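Local coordinates for mitochondrial edited mRNA stability factor 1 (Trypanosoma brucei, PDB 6NL1), which probably processes the 5' ends of mitochondrial mRNAs as a Nudix-family RNA-binding enzyme, and probably contributes to the stability of edited transcripts, at residues A[199-204]-A[242-247]; A[218-223]-A[238-243]; A[229-234]-A[285-290]. All blocks are in the same frame, centred on the assembly; numbering follows the deposited sequence.

Interaction 1: residues A[199-204]-A[242-247]. With SO4 (sulfate ion), chain B.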
loop_
_atom_site.group_PDB
_atom_site.type_symbol
_atom_site.label_atom_id
_atom_site.label_comp_id
_atom_site.label_asym_id
_atom_site.label_seq_id
_atom_site.Cartn_x
_atom_site.Cartn_y
_atom_site.Cartn_z
ATOM N N VAL A 199 5.054 -1.040 -6.479
ATOM C CA VAL A 199 5.138 -1.603 -5.139
ATOM C C VAL A 199 4.759 -0.552 -4.110
ATOM O O VAL A 199 4.675 0.628 -4.422
ATOM C CB VAL A 199 6.583 -2.068 -4.827
ATOM C CG1 VAL A 199 7.000 -3.227 -5.745
ATOM C CG2 VAL A 199 7.549 -0.888 -4.966
ATOM N N TYR A 200 4.519 -0.997 -2.886
ATOM C CA TYR A 200 4.489 -0.100 -1.745
ATOM C C TYR A 200 5.935 0.234 -1.392
ATOM O O TYR A 200 6.846 -0.567 -1.622
ATOM C CB TYR A 200 3.829 -0.790 -0.551
ATOM C CG TYR A 200 2.311 -0.848 -0.598
ATOM C CD1 TYR A 200 1.597 -1.594 0.337
ATOM C CD2 TYR A 200 1.591 -0.130 -1.547
ATOM C CE1 TYR A 200 0.209 -1.638 0.324
ATOM C CE2 TYR A 200 0.197 -0.164 -1.575
ATOM C CZ TYR A 200 -0.487 -0.917 -0.634
ATOM O OH TYR A 200 -1.862 -0.970 -0.654
ATOM N N VAL A 201 6.151 1.416 -0.838
ATOM C CA VAL A 201 7.472 1.800 -0.371
ATOM C C VAL A 201 7.389 2.286 1.059
ATOM O O VAL A 201 6.388 2.886 1.466
ATOM C CB VAL A 201 8.115 2.915 -1.250
ATOM C CG1 VAL A 201 8.400 2.379 -2.635
ATOM C CG2 VAL A 201 7.219 4.187 -1.299
ATOM N N ARG A 202 8.438 2.009 1.822
ATOM C CA ARG A 202 8.537 2.500 3.184
ATOM C C ARG A 202 9.925 3.117 3.324
ATOM O O ARG A 202 10.930 2.482 3.021
ATOM C CB ARG A 202 8.328 1.368 4.194
ATOM C CG ARG A 202 6.930 0.758 4.202
ATOM C CD ARG A 202 5.854 1.787 4.613
ATOM N NE ARG A 202 4.529 1.164 4.659
ATOM C CZ ARG A 202 3.660 1.158 3.648
ATOM N NH1 ARG A 202 3.960 1.742 2.491
ATOM N NH2 ARG A 202 2.482 0.568 3.791
ATOM N N LEU A 203 9.975 4.377 3.731
ATOM C CA LEU A 203 11.245 5.035 3.973
ATOM C C LEU A 203 11.408 5.125 5.477
ATOM O O LEU A 203 10.840 6.004 6.118
ATOM C CB LEU A 203 11.299 6.431 3.325
ATOM C CG LEU A 203 12.692 6.877 2.854
ATOM C CD1 LEU A 203 12.676 8.271 2.207
ATOM C CD2 LEU A 203 13.694 6.832 3.999
ATOM N N GLY A 204 12.169 4.189 6.032
ATOM C CA GLY A 204 12.435 4.157 7.454
ATOM C C GLY A 204 13.389 5.261 7.890
ATOM O O GLY A 204 14.617 5.113 7.852
ATOM N N LYS A 242 4.322 5.481 0.947
ATOM C CA LYS A 242 3.085 5.027 0.327
ATOM C C LYS A 242 3.335 4.038 -0.804
ATOM O O LYS A 242 3.630 2.873 -0.541
ATOM C CB LYS A 242 2.266 6.211 -0.165
ATOM C CG LYS A 242 1.742 7.130 0.944
ATOM C CD LYS A 242 0.872 8.227 0.308
ATOM C CE LYS A 242 0.485 9.282 1.286
ATOM N NZ LYS A 242 -0.323 10.338 0.621
ATOM N N TRP A 243 3.220 4.499 -2.051
ATOM C CA TRP A 243 3.421 3.634 -3.215
ATOM C C TRP A 243 4.058 4.357 -4.408
ATOM O O TRP A 243 4.048 5.587 -4.488
ATOM C CB TRP A 243 2.098 2.982 -3.640
ATOM C CG TRP A 243 1.094 3.962 -4.199
ATOM C CD1 TRP A 243 0.990 4.381 -5.503
ATOM C CD2 TRP A 243 0.064 4.652 -3.472
ATOM N NE1 TRP A 243 -0.048 5.287 -5.625
ATOM C CE2 TRP A 243 -0.628 5.470 -4.396
ATOM C CE3 TRP A 243 -0.345 4.653 -2.134
ATOM C CZ2 TRP A 243 -1.701 6.277 -4.022
ATOM C CZ3 TRP A 243 -1.415 5.451 -1.763
ATOM C CH2 TRP A 243 -2.076 6.260 -2.701
ATOM N N THR A 244 4.613 3.579 -5.332
ATOM C CA THR A 244 5.143 4.115 -6.581
ATOM C C THR A 244 4.014 4.454 -7.557
ATOM O O THR A 244 3.176 3.610 -7.863
ATOM C CB THR A 244 6.049 3.091 -7.291
ATOM O OG1 THR A 244 5.312 1.879 -7.496
ATOM C CG2 THR A 244 7.296 2.772 -6.453
ATOM N N LEU A 245 3.995 5.692 -8.042
ATOM C CA LEU A 245 3.136 6.063 -9.161
ATOM C C LEU A 245 3.647 5.362 -10.418
ATOM O O LEU A 245 4.806 4.924 -10.473
ATOM C CB LEU A 245 3.150 7.588 -9.365
ATOM C CG LEU A 245 2.680 8.438 -8.181
ATOM C CD1 LEU A 245 3.037 9.904 -8.373
ATOM C CD2 LEU A 245 1.187 8.275 -7.978
ATOM N N LEU A 246 2.795 5.240 -11.428
ATOM C CA LEU A 246 3.251 4.716 -12.711
ATOM C C LEU A 246 4.446 5.547 -13.189
ATOM O O LEU A 246 4.434 6.774 -13.077
ATOM C CB LEU A 246 2.116 4.756 -13.743
ATOM C CG LEU A 246 0.904 3.858 -13.462
ATOM C CD1 LEU A 246 -0.195 4.075 -14.486
ATOM C CD2 LEU A 246 1.321 2.394 -13.430
ATOM N N TYR A 247 5.477 4.864 -13.685
ATOM C CA TYR A 247 6.682 5.503 -14.227
ATOM C C TYR A 247 7.630 6.057 -13.160
ATOM O O TYR A 247 8.707 6.556 -13.483
ATOM C CB TYR A 247 6.327 6.607 -15.238
ATOM C CG TYR A 247 5.611 6.087 -16.462
ATOM C CD1 TYR A 247 6.304 5.423 -17.468
ATOM C CD2 TYR A 247 4.242 6.260 -16.611
ATOM C CE1 TYR A 247 5.648 4.937 -18.590
ATOM C CE2 TYR A 247 3.577 5.782 -17.729
ATOM C CZ TYR A 247 4.285 5.120 -18.714
ATOM O OH TYR A 247 3.635 4.642 -19.830
HETATM S S SO4 B . 5.544 -1.121 7.613
HETATM O O1 SO4 B . 5.410 0.328 7.563
HETATM O O2 SO4 B . 4.589 -1.679 6.656
HETATM O O3 SO4 B . 6.896 -1.559 7.287
HETATM O O4 SO4 B . 5.241 -1.591 8.962
#
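Val-199 and Thr-244 are joined twice. The N-H of Val-199 is given to the threonine hydroxyl oxygen, OG1, at 3.1 Å, and the N-H of Thr-244 is returned to Val-199 O at the same length. One residue further on, Tyr-200 and Trp-243 form an isolated beta bridge, and Val-201 N closes the backbone pairing with a 2.9 Å bond to Lys-242 O. The close-packed side of the contact is apolar. Thr-244 CG2 meets Val-199 CG2 and, again at 4.0 Å, Val-201 CG1; from helix 250-262, Tyr-250 touches Val-199 and Thr-244, and Thr-257 touches Val-201. With OG1 between the backbone N and the carbonyl carbon (chi1 56°), Thr-244 turns its hydroxyl oxygen to Val-199 N and its methyl to the valines. The other side is looser and partly open to solvent. There Tyr-200 presents the edge of its ring, through CD2, to Trp-243 CB at 3.8 Å, and the two side chains then part: the tyrosine hydroxyl reaches Glu-120, and the indole packs edge-to-face on Trp-121. Arg-202 also starts away from the loop, but its bent chain brings NH1 back to a 2.9 Å bond with Val-201 O and a weak one, 3.3 Å long, to Lys-242 O. Its NE makes weak bonds to the sulfate, the shorter being 3.1 Å to O1. Arg-202 binds GDP in another structure of this protein, and Tyr-292, a second GDP residue, holds the same sulfate. Backbone carbonyls thus steady one edge of the guanidinium and NE is left facing an anion, consistent with a site prepared for a phosphate group.

Interaction 2: residues A[218-223]-A[238-243]; sequences LMLRRI and KLPGKW. With SO4 (sulfate ion), chain B.
Lys-238 and Arg-222 cross obliquely, the aliphatic part of the lysine lying against the arginine. Lys-238 CD sits over one face of the guanidinium and CE approaches NH1 to 3.6 Å; nearer the backbone, Arg-222 CB meets Lys-238 CD at 3.9 Å. The two positive groups stay near but out of contact and take different partners: Arg-222 NE bonds to Asn-224, whereas the lysine chain, bent at chi3 (-59°) and chi4, curls back along its own segment. There NZ bonds to Gly-241 O at 2.7 Å and Leu-239 O at 2.8 Å, and forms a salt bridge with Glu-261. That glutamate belongs to helix 250-262, which by its sequence probably corresponds to the Nudix helix, so the curled lysine ties strand 235-238 of the Nudix sheet to it. In the backbone, Leu-220 and Lys-238 form an antiparallel hydrogen-bonded pair, with both N-to-O distances 2.9 Å. Leu-220 and Pro-240 cross at about a right angle, CD1 of the leucine meeting CG of the proline ring at 4.0 Å. Pro-240 CD lies 3.3 Å from Leu-218 O, while Leu-239 N bonds to O1 of the sulfate at 2.9 Å.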
loop_
_atom_site.group_PDB
_atom_site.type_symbol
_atom_site.label_atom_id
_atom_site.label_comp_id
_atom_site.label_asym_id
_atom_site.label_seq_id
_atom_site.Cartn_x
_atom_site.Cartn_y
_atom_site.Cartn_z
ATOM N N LEU A 218 10.741 6.622 13.114
ATOM C CA LEU A 218 9.565 7.481 13.028
ATOM C C LEU A 218 8.361 6.667 12.552
ATOM O O LEU A 218 8.427 6.002 11.524
ATOM C CB LEU A 218 9.823 8.626 12.053
ATOM C CG LEU A 218 8.799 9.756 12.060
ATOM C CD1 LEU A 218 8.839 10.461 13.402
ATOM C CD2 LEU A 218 9.075 10.738 10.929
ATOM N N MET A 219 7.263 6.721 13.297
ATOM C CA MET A 219 6.074 5.966 12.930
ATOM C C MET A 219 4.790 6.805 12.952
ATOM O O MET A 219 4.697 7.786 13.688
ATOM C CB MET A 219 5.930 4.761 13.859
ATOM C CG MET A 219 7.178 3.879 13.853
ATOM S SD MET A 219 6.841 2.212 14.397
ATOM C CE MET A 219 5.856 2.521 15.843
ATOM N N LEU A 220 3.814 6.404 12.137
ATOM C CA LEU A 220 2.502 7.040 12.092
ATOM C C LEU A 220 1.443 5.963 12.239
ATOM O O LEU A 220 1.731 4.779 12.092
ATOM C CB LEU A 220 2.259 7.728 10.742
ATOM C CG LEU A 220 3.175 8.840 10.240
ATOM C CD1 LEU A 220 4.218 8.264 9.301
ATOM C CD2 LEU A 220 2.348 9.922 9.529
ATOM N N ARG A 221 0.208 6.380 12.501
ATOM C CA ARG A 221 -0.914 5.452 12.519
ATOM C C ARG A 221 -1.980 5.924 11.541
ATOM O O ARG A 221 -2.622 6.946 11.754
ATOM C CB ARG A 221 -1.476 5.323 13.934
ATOM C CG ARG A 221 -0.460 4.717 14.922
ATOM C CD ARG A 221 -1.073 4.485 16.287
ATOM N NE ARG A 221 -2.011 3.362 16.290
ATOM C CZ ARG A 221 -2.864 3.135 17.285
ATOM N NH1 ARG A 221 -2.881 3.947 18.339
ATOM N NH2 ARG A 221 -3.690 2.106 17.238
ATOM N N ARG A 222 -2.139 5.180 10.454
ATOM C CA ARG A 222 -3.063 5.552 9.403
ATOM C C ARG A 222 -4.428 4.926 9.655
ATOM O O ARG A 222 -4.540 3.724 9.906
ATOM C CB ARG A 222 -2.524 5.096 8.045
ATOM C CG ARG A 222 -3.362 5.539 6.832
ATOM C CD ARG A 222 -2.906 4.796 5.578
ATOM N NE ARG A 222 -3.058 3.349 5.752
ATOM C CZ ARG A 222 -2.278 2.426 5.191
ATOM N NH1 ARG A 222 -1.266 2.778 4.401
ATOM N NH2 ARG A 222 -2.509 1.140 5.426
ATOM N N ILE A 223 -5.464 5.743 9.572
ATOM C CA ILE A 223 -6.829 5.272 9.742
ATOM C C ILE A 223 -7.303 4.788 8.386
ATOM O O ILE A 223 -7.278 5.532 7.414
ATOM C CB ILE A 223 -7.728 6.404 10.255
ATOM C CG1 ILE A 223 -7.167 6.945 11.577
ATOM C CG2 ILE A 223 -9.203 5.936 10.384
ATOM C CD1 ILE A 223 -7.838 8.243 12.057
ATOM N N LYS A 238 2.698 2.311 11.012
ATOM C CA LYS A 238 3.566 2.179 9.854
ATOM C C LYS A 238 4.767 3.113 9.905
ATOM O O LYS A 238 4.715 4.168 10.518
ATOM C CB LYS A 238 2.763 2.446 8.570
ATOM C CG LYS A 238 2.188 3.875 8.490
ATOM C CD LYS A 238 1.182 4.066 7.333
ATOM C CE LYS A 238 1.768 3.785 5.947
ATOM N NZ LYS A 238 2.946 4.656 5.611
ATOM N N LEU A 239 5.851 2.693 9.257
ATOM C CA LEU A 239 6.893 3.604 8.801
ATOM C C LEU A 239 6.277 4.529 7.733
ATOM O O LEU A 239 5.255 4.197 7.132
ATOM C CB LEU A 239 8.072 2.811 8.204
ATOM C CG LEU A 239 8.722 1.739 9.091
ATOM C CD1 LEU A 239 9.887 1.013 8.381
ATOM C CD2 LEU A 239 9.203 2.353 10.393
ATOM N N PRO A 240 6.882 5.700 7.512
ATOM C CA PRO A 240 6.390 6.599 6.458
ATOM C C PRO A 240 6.527 5.948 5.093
ATOM O O PRO A 240 7.402 5.107 4.908
ATOM C CB PRO A 240 7.346 7.797 6.535
ATOM C CG PRO A 240 7.932 7.747 7.929
ATOM C CD PRO A 240 8.003 6.283 8.276
ATOM N N GLY A 241 5.686 6.339 4.144
ATOM C CA GLY A 241 5.830 5.858 2.786
ATOM C C GLY A 241 4.526 5.328 2.248
ATOM O O GLY A 241 3.716 4.798 2.997
ATOM N N LYS A 242 4.322 5.481 0.947
ATOM C CA LYS A 242 3.085 5.027 0.327
ATOM C C LYS A 242 3.335 4.038 -0.804
ATOM O O LYS A 242 3.630 2.873 -0.541
ATOM C CB LYS A 242 2.266 6.211 -0.165
ATOM C CG LYS A 242 1.742 7.130 0.944
ATOM C CD LYS A 242 0.872 8.227 0.308
ATOM C CE LYS A 242 0.485 9.282 1.286
ATOM N NZ LYS A 242 -0.323 10.338 0.621
ATOM N N TRP A 243 3.220 4.499 -2.051
ATOM C CA TRP A 243 3.421 3.634 -3.215
ATOM C C TRP A 243 4.058 4.357 -4.408
ATOM O O TRP A 243 4.048 5.587 -4.488
ATOM C CB TRP A 243 2.098 2.982 -3.640
ATOM C CG TRP A 243 1.094 3.962 -4.199
ATOM C CD1 TRP A 243 0.990 4.381 -5.503
ATOM C CD2 TRP A 243 0.064 4.652 -3.472
ATOM N NE1 TRP A 243 -0.048 5.287 -5.625
ATOM C CE2 TRP A 243 -0.628 5.470 -4.396
ATOM C CE3 TRP A 243 -0.345 4.653 -2.134
ATOM C CZ2 TRP A 243 -1.701 6.277 -4.022
ATOM C CZ3 TRP A 243 -1.415 5.451 -1.763
ATOM C CH2 TRP A 243 -2.076 6.260 -2.701
HETATM S S SO4 B . 5.544 -1.121 7.613
HETATM O O1 SO4 B . 5.410 0.328 7.563
HETATM O O2 SO4 B . 4.589 -1.679 6.656
HETATM O O3 SO4 B . 6.896 -1.559 7.287
HETATM O O4 SO4 B . 5.241 -1.591 8.962
#

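Interaction 3: residues A[229-234]-A[285-290]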
loop_
_atom_site.group_PDB
_atom_site.type_symbol
_atom_site.label_atom_id
_atom_site.label_comp_id
_atom_site.label_asym_id
_atom_site.label_seq_id
_atom_site.Cartn_x
_atom_site.Cartn_y
_atom_site.Cartn_z
ATOM N N PRO A 229 -9.646 -4.312 1.858
ATOM C CA PRO A 229 -9.420 -5.761 1.859
ATOM C C PRO A 229 -9.286 -6.301 3.284
ATOM O O PRO A 229 -8.872 -5.584 4.191
ATOM C CB PRO A 229 -8.103 -5.918 1.080
ATOM C CG PRO A 229 -7.475 -4.581 1.092
ATOM C CD PRO A 229 -8.599 -3.589 1.118
ATOM N N PRO A 230 -9.652 -7.568 3.483
ATOM C CA PRO A 230 -9.682 -8.172 4.819
ATOM C C PRO A 230 -8.326 -8.266 5.526
ATOM O O PRO A 230 -8.320 -8.485 6.732
ATOM C CB PRO A 230 -10.232 -9.579 4.547
ATOM C CG PRO A 230 -9.902 -9.840 3.122
ATOM C CD PRO A 230 -10.102 -8.512 2.451
ATOM N N ASP A 231 -7.211 -8.106 4.813
ATOM C CA ASP A 231 -5.896 -8.186 5.456
ATOM C C ASP A 231 -5.447 -6.855 6.076
ATOM O O ASP A 231 -4.386 -6.766 6.688
ATOM C CB ASP A 231 -4.836 -8.706 4.474
ATOM C CG ASP A 231 -4.684 -7.819 3.242
ATOM O OD1 ASP A 231 -5.704 -7.425 2.637
ATOM O OD2 ASP A 231 -3.534 -7.527 2.869
ATOM N N ILE A 232 -6.255 -5.816 5.907
ATOM C CA ILE A 232 -5.893 -4.504 6.429
ATOM C C ILE A 232 -6.721 -4.174 7.676
ATOM O O ILE A 232 -7.940 -4.202 7.641
ATOM C CB ILE A 232 -6.058 -3.416 5.346
ATOM C CG1 ILE A 232 -5.085 -3.679 4.191
ATOM C CG2 ILE A 232 -5.825 -2.008 5.924
ATOM C CD1 ILE A 232 -5.276 -2.721 3.026
ATOM N N PRO A 233 -6.046 -3.870 8.789
ATOM C CA PRO A 233 -6.735 -3.559 10.047
ATOM C C PRO A 233 -7.349 -2.154 10.008
ATOM O O PRO A 233 -7.106 -1.407 9.057
ATOM C CB PRO A 233 -5.604 -3.622 11.076
ATOM C CG PRO A 233 -4.393 -3.170 10.296
ATOM C CD PRO A 233 -4.580 -3.753 8.909
ATOM N N PRO A 234 -8.152 -1.803 11.023
ATOM C CA PRO A 234 -8.746 -0.464 11.095
ATOM C C PRO A 234 -7.705 0.669 11.130
ATOM O O PRO A 234 -7.929 1.722 10.526
ATOM C CB PRO A 234 -9.527 -0.494 12.413
ATOM C CG PRO A 234 -9.813 -1.928 12.652
ATOM C CD PRO A 234 -8.617 -2.675 12.119
ATOM N N TYR A 285 -4.649 -12.258 -2.885
ATOM C CA TYR A 285 -3.905 -12.211 -4.143
ATOM C C TYR A 285 -3.592 -10.789 -4.592
ATOM O O TYR A 285 -2.804 -10.595 -5.521
ATOM C CB TYR A 285 -4.703 -12.919 -5.247
ATOM C CG TYR A 285 -6.108 -12.368 -5.350
ATOM C CD1 TYR A 285 -6.369 -11.188 -6.039
ATOM C CD2 TYR A 285 -7.167 -13.005 -4.717
ATOM C CE1 TYR A 285 -7.670 -10.663 -6.107
ATOM C CE2 TYR A 285 -8.448 -12.501 -4.785
ATOM C CZ TYR A 285 -8.701 -11.330 -5.472
ATOM O OH TYR A 285 -9.997 -10.844 -5.513
ATOM N N TRP A 286 -4.218 -9.804 -3.948
ATOM C CA TRP A 286 -3.968 -8.386 -4.249
ATOM C C TRP A 286 -2.681 -7.838 -3.610
ATOM O O TRP A 286 -2.204 -6.768 -3.989
ATOM C CB TRP A 286 -5.151 -7.533 -3.761
ATOM C CG TRP A 286 -5.498 -7.800 -2.338
ATOM C CD1 TRP A 286 -4.928 -7.231 -1.228
ATOM C CD2 TRP A 286 -6.489 -8.717 -1.855
ATOM N NE1 TRP A 286 -5.504 -7.740 -0.087
ATOM C CE2 TRP A 286 -6.465 -8.653 -0.446
ATOM C CE3 TRP A 286 -7.400 -9.579 -2.483
ATOM C CZ2 TRP A 286 -7.314 -9.425 0.346
ATOM C CZ3 TRP A 286 -8.239 -10.341 -1.699
ATOM C CH2 TRP A 286 -8.190 -10.263 -0.298
ATOM N N ARG A 287 -2.142 -8.541 -2.617
ATOM C CA ARG A 287 -1.028 -7.998 -1.830
ATOM C C ARG A 287 0.174 -7.749 -2.702
ATOM O O ARG A 287 0.456 -8.532 -3.605
ATOM C CB ARG A 287 -0.625 -8.958 -0.724
ATOM C CG ARG A 287 -1.674 -9.140 0.346
ATOM C CD ARG A 287 -1.090 -9.989 1.502
ATOM N NE ARG A 287 -1.332 -9.228 2.701
ATOM C CZ ARG A 287 -0.426 -8.902 3.601
ATOM N NH1 ARG A 287 0.828 -9.327 3.503
ATOM N NH2 ARG A 287 -0.813 -8.162 4.624
ATOM N N VAL A 288 0.896 -6.670 -2.428
ATOM C CA VAL A 288 2.053 -6.339 -3.254
ATOM C C VAL A 288 3.332 -6.343 -2.426
ATOM O O VAL A 288 3.288 -6.241 -1.197
ATOM C CB VAL A 288 1.899 -4.954 -3.917
ATOM C CG1 VAL A 288 0.702 -4.946 -4.862
ATOM C CG2 VAL A 288 1.765 -3.866 -2.846
ATOM N N PRO A 289 4.480 -6.457 -3.101
ATOM C CA PRO A 289 5.755 -6.300 -2.400
ATOM C C PRO A 289 5.888 -4.907 -1.776
ATOM O O PRO A 289 5.356 -3.910 -2.270
ATOM C CB PRO A 289 6.796 -6.482 -3.513
ATOM C CG PRO A 289 6.081 -7.311 -4.580
ATOM C CD PRO A 289 4.660 -6.787 -4.529
ATOM N N VAL A 290 6.597 -4.857 -0.659
ATOM C CA VAL A 290 6.945 -3.610 -0.016
ATOM C C VAL A 290 8.464 -3.428 -0.101
ATOM O O VAL A 290 9.218 -4.291 0.334
ATOM C CB VAL A 290 6.512 -3.618 1.462
ATOM C CG1 VAL A 290 6.889 -2.320 2.120
ATOM C CG2 VAL A 290 4.995 -3.878 1.589
#
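A type I turn from Pro-229 to Ile-232, closed by a 3.1 Å bond from Ile-232 N to Pro-229 O, sets Pro-229, Pro-230 and Asp-231 against Trp-286 and Arg-287, although no two CA atoms of the segments come closer than 8.6 Å. The contact therefore joins two surface loops of the Nudix fold, one leading into strand 235-238 and the other into strand 290-296, entirely through side chains. Asp-231 is the residue both partners share. Its CG stands between the backbone N and the carbonyl carbon (chi1 60°), and from there the carboxylate divides its oxygens. OD1 accepts the indole N-H of Trp-286 at 2.7 Å from NE1; the oxygen lies close to the ring plane, but the nitrogen is 41° out of the carboxylate plane. The prolines pack on the same indole. Pro-229 CB lies 3.4 Å from Trp-286 NE1, while Pro-230 comes in obliquely, its CD 3.6 Å from CZ2 at the six-membered end. The indole thus has a polar bond at its edge and apolar contact from the two prolines. Arg-287 NH1 bonds to the backbone O of Gln-279. Gln-279 and Val-288 bind GDP in another structure of this protein, so the salt bridge between Asp-231 and Arg-287 probably lies beside that site. Pro-230 and Arg-287 also touch a neighbouring molecule in the crystal, and the exact pose of this surface pair may owe something to the lattice. Aspartate and arginine meet tip to tip, carboxylate and guanidinium planes 69° apart: Asp-231 OD2 takes Arg-287 NE at 2.8 Å, on its anti side but well out of the carboxylate plane. Arg-287 NH2 makes a weak bond to Asp-231 OD2 at 3.3 Å.

In the fold
Interactions 1 and 2 belong together: strands 200-207 and 216-223 are neighbours in the mixed sheet, and both contacts end on the segment running from strand 235-238 to helix 250-262. Leu-203 N, which probably bonds to Pro-240 O, joins them directly, and both reach the same sulfate. Interaction 2 is buried, interaction 1 only partly so, and in each the backbones pair. Interaction 3 is a surface contact between loops, without backbone pairing, and relies on charge and an indole. It meets interaction 1 where Pro-289 O probably accepts from Tyr-200 N and Val-288 packs on the Tyr-200 ring. Arg-202 in interaction 1 and Val-288 in interaction 3 bind GDP in another structure of the protein.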